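Local structure of GlcNAc-alpha-1,4-Gal-releasing endo-beta-galactosidase (Clostridium perfringens, 1UPS) at residues G72-Y77 against W269-M274; S95-S100 against I249-T254; I133-S138 against H215-E220. The protein releases the disaccharide GlcNAc-alpha-1,4-Gal from glycans, probably by hydrolysing an internal beta-galactosidic bond, and binds a calcium ion. One frame throughout, in Å; residues are numbered along the deposited sequence.

Contact 1: residues G72-Y77 against W269-M274. With CA (calcium ion), chain C.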
# COMPACT_ATOMS: atom_id res chain seq x y z
N GLY A 72 -8.23 9.04 -24.05
CA GLY A 72 -8.01 7.67 -23.59
C GLY A 72 -8.11 7.43 -22.08
O GLY A 72 -7.70 6.36 -21.61
N SER A 73 -8.66 8.39 -21.33
CA SER A 73 -8.76 8.26 -19.86
C SER A 73 -10.17 8.43 -19.36
O SER A 73 -10.97 9.18 -19.96
CB SER A 73 -7.88 9.32 -19.18
OG SER A 73 -6.50 9.04 -19.38
N LEU A 74 -10.50 7.75 -18.27
CA LEU A 74 -11.68 8.13 -17.50
C LEU A 74 -11.36 9.41 -16.72
O LEU A 74 -10.36 9.46 -15.97
CB LEU A 74 -12.07 7.01 -16.53
CG LEU A 74 -13.13 7.34 -15.46
CD1 LEU A 74 -14.49 7.50 -16.12
CD2 LEU A 74 -13.14 6.22 -14.40
N VAL A 75 -12.19 10.43 -16.90
CA VAL A 75 -12.09 11.68 -16.15
C VAL A 75 -13.32 11.83 -15.25
O VAL A 75 -14.38 12.31 -15.69
CB VAL A 75 -11.91 12.91 -17.09
CG1 VAL A 75 -11.85 14.24 -16.30
CG2 VAL A 75 -10.67 12.74 -17.97
N GLU A 76 -13.18 11.40 -14.00
CA GLU A 76 -14.21 11.65 -12.98
C GLU A 76 -14.11 13.10 -12.55
O GLU A 76 -13.01 13.59 -12.35
CB GLU A 76 -13.92 10.77 -11.75
CG GLU A 76 -14.06 9.29 -12.07
CD GLU A 76 -13.85 8.42 -10.84
OE1 GLU A 76 -14.56 7.38 -10.72
OE2 GLU A 76 -12.99 8.76 -10.01
N TYR A 77 -15.24 13.78 -12.39
CA TYR A 77 -15.21 15.18 -12.00
C TYR A 77 -16.37 15.55 -11.10
O TYR A 77 -17.43 14.91 -11.11
CB TYR A 77 -15.16 16.11 -13.23
CG TYR A 77 -16.34 16.07 -14.20
CD1 TYR A 77 -16.33 15.24 -15.33
CD2 TYR A 77 -17.45 16.89 -14.00
CE1 TYR A 77 -17.42 15.25 -16.25
CE2 TYR A 77 -18.54 16.89 -14.90
CZ TYR A 77 -18.51 16.08 -16.02
OH TYR A 77 -19.59 16.10 -16.88
N TRP A 269 -9.72 14.26 -12.06
CA TRP A 269 -8.49 13.52 -12.36
C TRP A 269 -8.70 12.56 -13.51
O TRP A 269 -9.83 12.39 -13.98
CB TRP A 269 -7.94 12.77 -11.13
CG TRP A 269 -8.75 11.59 -10.58
CD1 TRP A 269 -10.12 11.48 -10.43
CD2 TRP A 269 -8.20 10.39 -10.04
NE1 TRP A 269 -10.44 10.26 -9.86
CE2 TRP A 269 -9.28 9.58 -9.60
CE3 TRP A 269 -6.89 9.90 -9.89
CZ2 TRP A 269 -9.08 8.33 -9.00
CZ3 TRP A 269 -6.70 8.66 -9.31
CH2 TRP A 269 -7.79 7.88 -8.87
N ALA A 270 -7.61 11.95 -13.97
CA ALA A 270 -7.67 11.15 -15.19
C ALA A 270 -7.03 9.80 -14.97
O ALA A 270 -5.90 9.72 -14.49
CB ALA A 270 -6.98 11.89 -16.36
N ILE A 271 -7.76 8.73 -15.29
CA ILE A 271 -7.22 7.38 -15.18
C ILE A 271 -7.12 6.73 -16.56
O ILE A 271 -8.14 6.50 -17.21
CB ILE A 271 -8.09 6.51 -14.24
CG1 ILE A 271 -8.31 7.23 -12.90
CG2 ILE A 271 -7.44 5.14 -14.00
CD1 ILE A 271 -9.72 7.09 -12.38
N ASP A 272 -5.90 6.40 -16.97
CA ASP A 272 -5.65 5.84 -18.31
C ASP A 272 -6.12 4.39 -18.41
O ASP A 272 -6.73 3.99 -19.42
CB ASP A 272 -4.15 5.98 -18.64
CG ASP A 272 -3.78 5.40 -20.00
OD1 ASP A 272 -2.58 5.06 -20.16
OD2 ASP A 272 -4.60 5.28 -20.94
N TYR A 273 -5.84 3.60 -17.38
CA TYR A 273 -6.24 2.20 -17.35
C TYR A 273 -6.19 1.66 -15.93
O TYR A 273 -5.53 2.25 -15.06
CB TYR A 273 -5.35 1.31 -18.25
CG TYR A 273 -3.87 1.21 -17.87
CD1 TYR A 273 -3.45 0.40 -16.79
CD2 TYR A 273 -2.88 1.84 -18.65
CE1 TYR A 273 -2.10 0.30 -16.45
CE2 TYR A 273 -1.52 1.72 -18.33
CZ TYR A 273 -1.14 0.95 -17.25
OH TYR A 273 0.19 0.85 -16.95
N MET A 274 -6.89 0.55 -15.72
CA MET A 274 -6.74 -0.30 -14.54
C MET A 274 -6.54 -1.73 -15.03
O MET A 274 -7.29 -2.21 -15.88
CB MET A 274 -7.99 -0.23 -13.64
CG MET A 274 -7.91 -1.19 -12.44
SD MET A 274 -9.44 -1.16 -11.47
CE MET A 274 -9.33 -2.74 -10.62
CA CA C . -6.59 4.28 -21.77
O HOH W 1 -4.88 8.41 -21.48
O HOH W 2 -10.93 9.86 -13.18
O HOH W 3 -5.21 5.14 -23.65
O HOH W 4 -5.16 2.40 -22.08
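Two antiparallel strands of the GH16 beta-sandwich pair here, and the calcium site sits at one end of the pairing. The best-formed rung is Leu-74 with Ile-271: Leu-74 N reaches Ile-271 O at 2.9 Å from above the carbonyl plane, while Ile-271 N meets Leu-74 O at 2.8 Å within that plane. Toward Trp-269 the strands spread, and water 2 bridges the two backbones; it accepts from Glu-76 N (2.8 Å) and donates to both Leu-74 O and Trp-269 O.

Glu-76 carries the polar side-chain contact. Glu-76 CB lies 4.0 Å from Trp-269 NE1. CG stands anti to the carbonyl carbon (chi1 -65°), and from there the chain runs extended alongside the indole, both groups pointing the same way into the sandwich. CD brings the carboxylate to the indole edge with the two planes 51° apart. Glu-76 OE2 takes the NE1 hydrogen on its anti lone pair, close to the ring plane, at 3.0 Å from Trp-269 NE1 and with an N-H...O angle of 153°. The other oxygen, Glu-76 OE1, comes within 2.6 Å of Leu-250 O, close enough for two oxygens that the carboxyl group may be protonated. Ile-271 CD1 lies 3.6 Å above the indole plane, toward its rim, and also packs beside Leu-74 CD2.

At the far end Asp-272 leaves extended geometry, and both its backbone and its side chain serve the metal. Gly-72 O, Glu-37 O and waters 3 and 4 join it in a six-atom shell. Asp-272 OD1 turns instead to a salt bridge with Arg-134 NH1, which should steady the carboxylate, while Asp-272 OD2 binds the calcium ion at 2.4 Å.

Contact 2: residues S95-S100 against I249-T254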
# COMPACT_ATOMS: atom_id res chain seq x y z
N SER A 95 -18.81 13.73 -3.98
CA SER A 95 -17.91 12.73 -4.56
C SER A 95 -18.49 12.23 -5.87
O SER A 95 -19.71 12.08 -5.98
CB SER A 95 -17.67 11.55 -3.59
OG SER A 95 -16.81 10.54 -4.17
N SER A 96 -17.62 11.97 -6.85
CA SER A 96 -18.00 11.26 -8.06
C SER A 96 -17.25 9.93 -8.06
O SER A 96 -16.01 9.91 -8.13
CB SER A 96 -17.63 12.06 -9.31
OG SER A 96 -18.57 13.10 -9.54
N ALA A 97 -18.00 8.83 -8.03
CA ALA A 97 -17.38 7.49 -7.87
C ALA A 97 -17.87 6.45 -8.88
O ALA A 97 -19.04 6.48 -9.31
CB ALA A 97 -17.66 6.96 -6.44
N ILE A 98 -16.98 5.52 -9.24
CA ILE A 98 -17.42 4.26 -9.84
C ILE A 98 -17.00 3.12 -8.92
O ILE A 98 -16.01 3.25 -8.18
CB ILE A 98 -16.91 4.08 -11.30
CG1 ILE A 98 -15.37 3.96 -11.37
CG2 ILE A 98 -17.43 5.23 -12.18
CD1 ILE A 98 -14.84 3.46 -12.72
N MET A 99 -17.75 2.02 -8.95
CA MET A 99 -17.41 0.87 -8.12
C MET A 99 -17.52 -0.40 -8.93
O MET A 99 -18.36 -0.47 -9.81
CB MET A 99 -18.35 0.76 -6.91
CG MET A 99 -18.58 2.06 -6.13
SD MET A 99 -19.23 1.77 -4.48
CE MET A 99 -20.81 0.89 -4.89
N SER A 100 -16.69 -1.40 -8.62
CA SER A 100 -16.72 -2.69 -9.33
C SER A 100 -17.72 -3.71 -8.73
O SER A 100 -17.62 -4.91 -8.97
CB SER A 100 -15.31 -3.30 -9.41
OG SER A 100 -14.93 -3.85 -8.15
N ILE A 249 -13.13 0.70 -5.68
CA ILE A 249 -13.77 2.00 -5.87
C ILE A 249 -12.74 2.96 -6.43
O ILE A 249 -11.59 3.00 -5.96
CB ILE A 249 -14.32 2.55 -4.51
CG1 ILE A 249 -15.28 1.53 -3.86
CG2 ILE A 249 -14.93 3.97 -4.71
CD1 ILE A 249 -15.82 1.95 -2.48
N LEU A 250 -13.13 3.74 -7.44
CA LEU A 250 -12.30 4.82 -7.96
C LEU A 250 -13.14 6.09 -7.87
O LEU A 250 -14.22 6.16 -8.45
CB LEU A 250 -11.91 4.54 -9.43
CG LEU A 250 -10.80 3.52 -9.63
CD1 LEU A 250 -10.84 2.97 -11.10
CD2 LEU A 250 -9.45 4.13 -9.31
N ASN A 251 -12.66 7.08 -7.13
CA ASN A 251 -13.47 8.27 -6.89
C ASN A 251 -12.67 9.52 -6.56
O ASN A 251 -11.43 9.49 -6.44
CB ASN A 251 -14.65 7.98 -5.91
CG ASN A 251 -14.23 7.70 -4.47
OD1 ASN A 251 -13.10 7.33 -4.19
ND2 ASN A 251 -15.19 7.88 -3.53
N ILE A 252 -13.38 10.64 -6.49
CA ILE A 252 -12.77 11.93 -6.20
C ILE A 252 -13.72 12.67 -5.26
O ILE A 252 -14.92 12.47 -5.33
CB ILE A 252 -12.49 12.70 -7.51
CG1 ILE A 252 -11.73 14.01 -7.21
CG2 ILE A 252 -13.79 12.90 -8.36
CD1 ILE A 252 -11.05 14.64 -8.47
N TYR A 253 -13.16 13.48 -4.36
CA TYR A 253 -13.94 14.11 -3.31
C TYR A 253 -13.59 15.59 -3.20
O TYR A 253 -12.46 16.01 -3.50
CB TYR A 253 -13.51 13.56 -1.96
CG TYR A 253 -13.78 12.13 -1.67
CD1 TYR A 253 -12.91 11.14 -2.12
CD2 TYR A 253 -14.88 11.76 -0.86
CE1 TYR A 253 -13.14 9.78 -1.78
CE2 TYR A 253 -15.11 10.42 -0.53
CZ TYR A 253 -14.23 9.44 -1.00
OH TYR A 253 -14.43 8.10 -0.69
N THR A 254 -14.56 16.37 -2.71
CA THR A 254 -14.21 17.64 -2.06
C THR A 254 -15.20 17.92 -0.93
O THR A 254 -16.22 17.23 -0.81
CB THR A 254 -14.09 18.80 -3.09
OG1 THR A 254 -13.47 19.94 -2.45
CG2 THR A 254 -15.49 19.29 -3.55
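An edge strand of the six-stranded antiparallel sheet, 94-99, joins its neighbour 246-254 here; in GH16 relatives the corresponding sheet lines the substrate cleft. The pairing is regular, and its straightest hydrogen bond runs from Ile-98 N to Leu-250 O, 2.9 Å and nearly along the C=O axis.

Ile-252 O is gripped twice. Ser-96 N comes to Ile-252 O in the carbonyl plane at 3.1 Å, and Ser-95 OG, swung anti to its backbone N (chi1 179°), donates to the same Ile-252 O from above that plane at 2.9 Å. Ser-95 OG also hangs 3.9 Å over the centre of the Tyr-253 ring and takes a weak bond from Asn-251 ND2. That amide is better held by Tyr-253 OH, 2.9 Å from Asn-251 ND2 and near the amide plane, while Asn-251 OD1 accepts from Trp-149 NE1 and Tyr-253 OH also bonds Tyr-52 OH. Packing is tight where Ala-97 CB meets Asn-251 CB at 3.2 Å. Beyond it, Met-99 SD lies alongside Ile-249 CD1.

On the other face Ile-98, Leu-250 and Ile-252 point into the sandwich, meeting strands 73-78 and 267-279 of the opposing sheet, while strand 145-152 continues the sheet beyond 246-254.

Contact 3: residues I133-S138 against H215-E220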
# COMPACT_ATOMS: atom_id res chain seq x y z
N ILE A 133 -2.89 1.01 -11.73
CA ILE A 133 -3.49 2.06 -12.55
C ILE A 133 -2.39 2.98 -13.08
O ILE A 133 -1.28 3.03 -12.52
CB ILE A 133 -4.57 2.88 -11.79
CG1 ILE A 133 -3.93 3.78 -10.70
CG2 ILE A 133 -5.69 1.93 -11.27
CD1 ILE A 133 -4.94 4.79 -10.00
N ARG A 134 -2.72 3.69 -14.15
CA ARG A 134 -1.86 4.76 -14.63
C ARG A 134 -2.75 5.99 -14.59
O ARG A 134 -3.84 5.98 -15.15
CB ARG A 134 -1.37 4.45 -16.05
CG ARG A 134 -0.51 5.54 -16.66
CD ARG A 134 0.24 5.04 -17.92
NE ARG A 134 1.13 6.03 -18.51
CZ ARG A 134 0.79 6.89 -19.46
NH1 ARG A 134 -0.45 6.91 -19.93
NH2 ARG A 134 1.69 7.74 -19.97
N ALA A 135 -2.31 7.03 -13.88
CA ALA A 135 -3.21 8.13 -13.58
C ALA A 135 -2.47 9.45 -13.50
O ALA A 135 -1.29 9.48 -13.17
CB ALA A 135 -3.97 7.86 -12.22
N LYS A 136 -3.18 10.55 -13.78
CA LYS A 136 -2.70 11.91 -13.61
C LYS A 136 -3.67 12.57 -12.62
O LYS A 136 -4.89 12.61 -12.86
CB LYS A 136 -2.70 12.65 -14.94
CG LYS A 136 -2.38 14.14 -14.82
CD LYS A 136 -1.94 14.76 -16.13
CE LYS A 136 -3.00 14.81 -17.20
NZ LYS A 136 -2.33 15.24 -18.51
N LEU A 137 -3.12 13.08 -11.51
CA LEU A 137 -3.94 13.54 -10.39
C LEU A 137 -4.45 14.97 -10.59
O LEU A 137 -3.97 15.69 -11.47
CB LEU A 137 -3.15 13.46 -9.08
CG LEU A 137 -2.49 12.10 -8.75
CD1 LEU A 137 -1.96 12.11 -7.33
CD2 LEU A 137 -3.43 10.95 -8.94
N SER A 138 -5.45 15.35 -9.78
CA SER A 138 -6.01 16.69 -9.89
C SER A 138 -4.96 17.78 -9.77
O SER A 138 -4.10 17.70 -8.91
CB SER A 138 -7.04 16.92 -8.78
OG SER A 138 -7.59 18.24 -8.88
N HIS A 215 1.47 8.89 -13.99
CA HIS A 215 2.39 7.96 -13.32
C HIS A 215 1.69 6.65 -13.03
O HIS A 215 0.47 6.58 -13.13
CB HIS A 215 2.99 8.60 -12.07
CG HIS A 215 3.93 9.71 -12.40
ND1 HIS A 215 5.27 9.49 -12.65
CD2 HIS A 215 3.71 11.03 -12.65
CE1 HIS A 215 5.85 10.63 -12.98
NE2 HIS A 215 4.93 11.58 -13.00
N ILE A 216 2.46 5.61 -12.74
CA ILE A 216 1.91 4.29 -12.52
C ILE A 216 1.92 4.00 -11.02
O ILE A 216 2.96 4.15 -10.35
CB ILE A 216 2.70 3.20 -13.34
CG1 ILE A 216 2.59 3.48 -14.86
CG2 ILE A 216 2.16 1.81 -13.06
CD1 ILE A 216 3.32 2.46 -15.77
N TYR A 217 0.77 3.59 -10.50
CA TYR A 217 0.59 3.22 -9.10
C TYR A 217 0.14 1.78 -9.06
O TYR A 217 -0.78 1.39 -9.79
CB TYR A 217 -0.50 4.11 -8.45
CG TYR A 217 -0.16 5.59 -8.53
CD1 TYR A 217 -0.65 6.38 -9.58
CD2 TYR A 217 0.65 6.19 -7.57
CE1 TYR A 217 -0.34 7.76 -9.65
CE2 TYR A 217 0.98 7.55 -7.63
CZ TYR A 217 0.48 8.32 -8.69
OH TYR A 217 0.79 9.65 -8.76
N ALA A 218 0.77 0.97 -8.22
CA ALA A 218 0.43 -0.45 -8.17
C ALA A 218 0.54 -1.02 -6.77
O ALA A 218 1.30 -0.51 -5.93
CB ALA A 218 1.31 -1.27 -9.16
N MET A 219 -0.25 -2.06 -6.53
CA MET A 219 -0.18 -2.83 -5.31
C MET A 219 -0.15 -4.32 -5.64
O MET A 219 -1.01 -4.83 -6.37
CB MET A 219 -1.40 -2.56 -4.40
CG MET A 219 -1.46 -3.54 -3.21
SD MET A 219 -3.00 -3.37 -2.25
CE MET A 219 -4.15 -4.10 -3.37
N GLU A 220 0.84 -5.03 -5.09
CA GLU A 220 0.78 -6.48 -5.11
C GLU A 220 0.31 -6.97 -3.75
O GLU A 220 0.94 -6.70 -2.71
CB GLU A 220 2.14 -7.12 -5.49
CG GLU A 220 1.99 -8.64 -5.68
CD GLU A 220 2.96 -9.24 -6.68
OE1 GLU A 220 2.54 -10.05 -7.53
OE2 GLU A 220 4.15 -8.91 -6.62
O HOH W 5 0.15 10.86 -11.17
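Strands 129-136 and 215-221 are antiparallel neighbours in the larger sheet of the beta-sandwich, and their side chains cross at a slant instead of lying alongside one another. Four well-aligned backbone bonds set the register. Ile-133 N meets Tyr-217 O nearly along the C=O axis at 2.9 Å, and the reciprocal bond is just as straight; Ala-135 N meets His-215 O in the same way, whereas His-215 N comes to Ala-135 O from above the carbonyl plane.

Ile-133, Ala-135, His-215 and Tyr-217 share one face. Ile-133 puts CG1 in the crowded position between its backbone N and carbonyl carbon (chi1 70°), which sets it obliquely across the root of the tyrosine, 4.1 Å from Tyr-217 CB. The phenol then runs along the first strand, its edge turned to Ala-135 O. Leu-137, just past the end of the strand, reaches back to meet it tip to tip, Leu-137 CD1 lying 4.0 Å from Tyr-217 OH. Trp-182, from a strand of the opposing sheet, adds an edge-to-face contact. His-215 is held through both ring nitrogens, ND1 by Asp-231 and NE2 by Glu-213, which may favour its charged form.

On the other face the extended Arg-134 crosses Ile-216 obliquely, CG against CG1, on its way to the salt bridge with Asp-272. Back at the tyrosine tip, water 5 lies 2.8 Å from both Ala-135 O and Tyr-217 OH, in position to bridge them.

The three contacts lie on both layers of one GH16 beta-sandwich. Contacts 1 and 3 belong to the same sheet, with centres about 10 Å apart, because strands 267-279 and 129-136 are neighbours in it: Ala-270 O lies 2.9 Å from Lys-136 N. Contact 2 is in the facing sheet, its centre about 11 Å from that of contact 1 and about 15 Å from that of contact 3. Along the chain the first segments come in the order 1, 2, 3 and the second in reverse, so contact 1 closes the longest loop and contact 3 the shortest. The calcium ion joins contact 1 to Glu-37, and Asp-272 is salt-bridged to Arg-134 of contact 3.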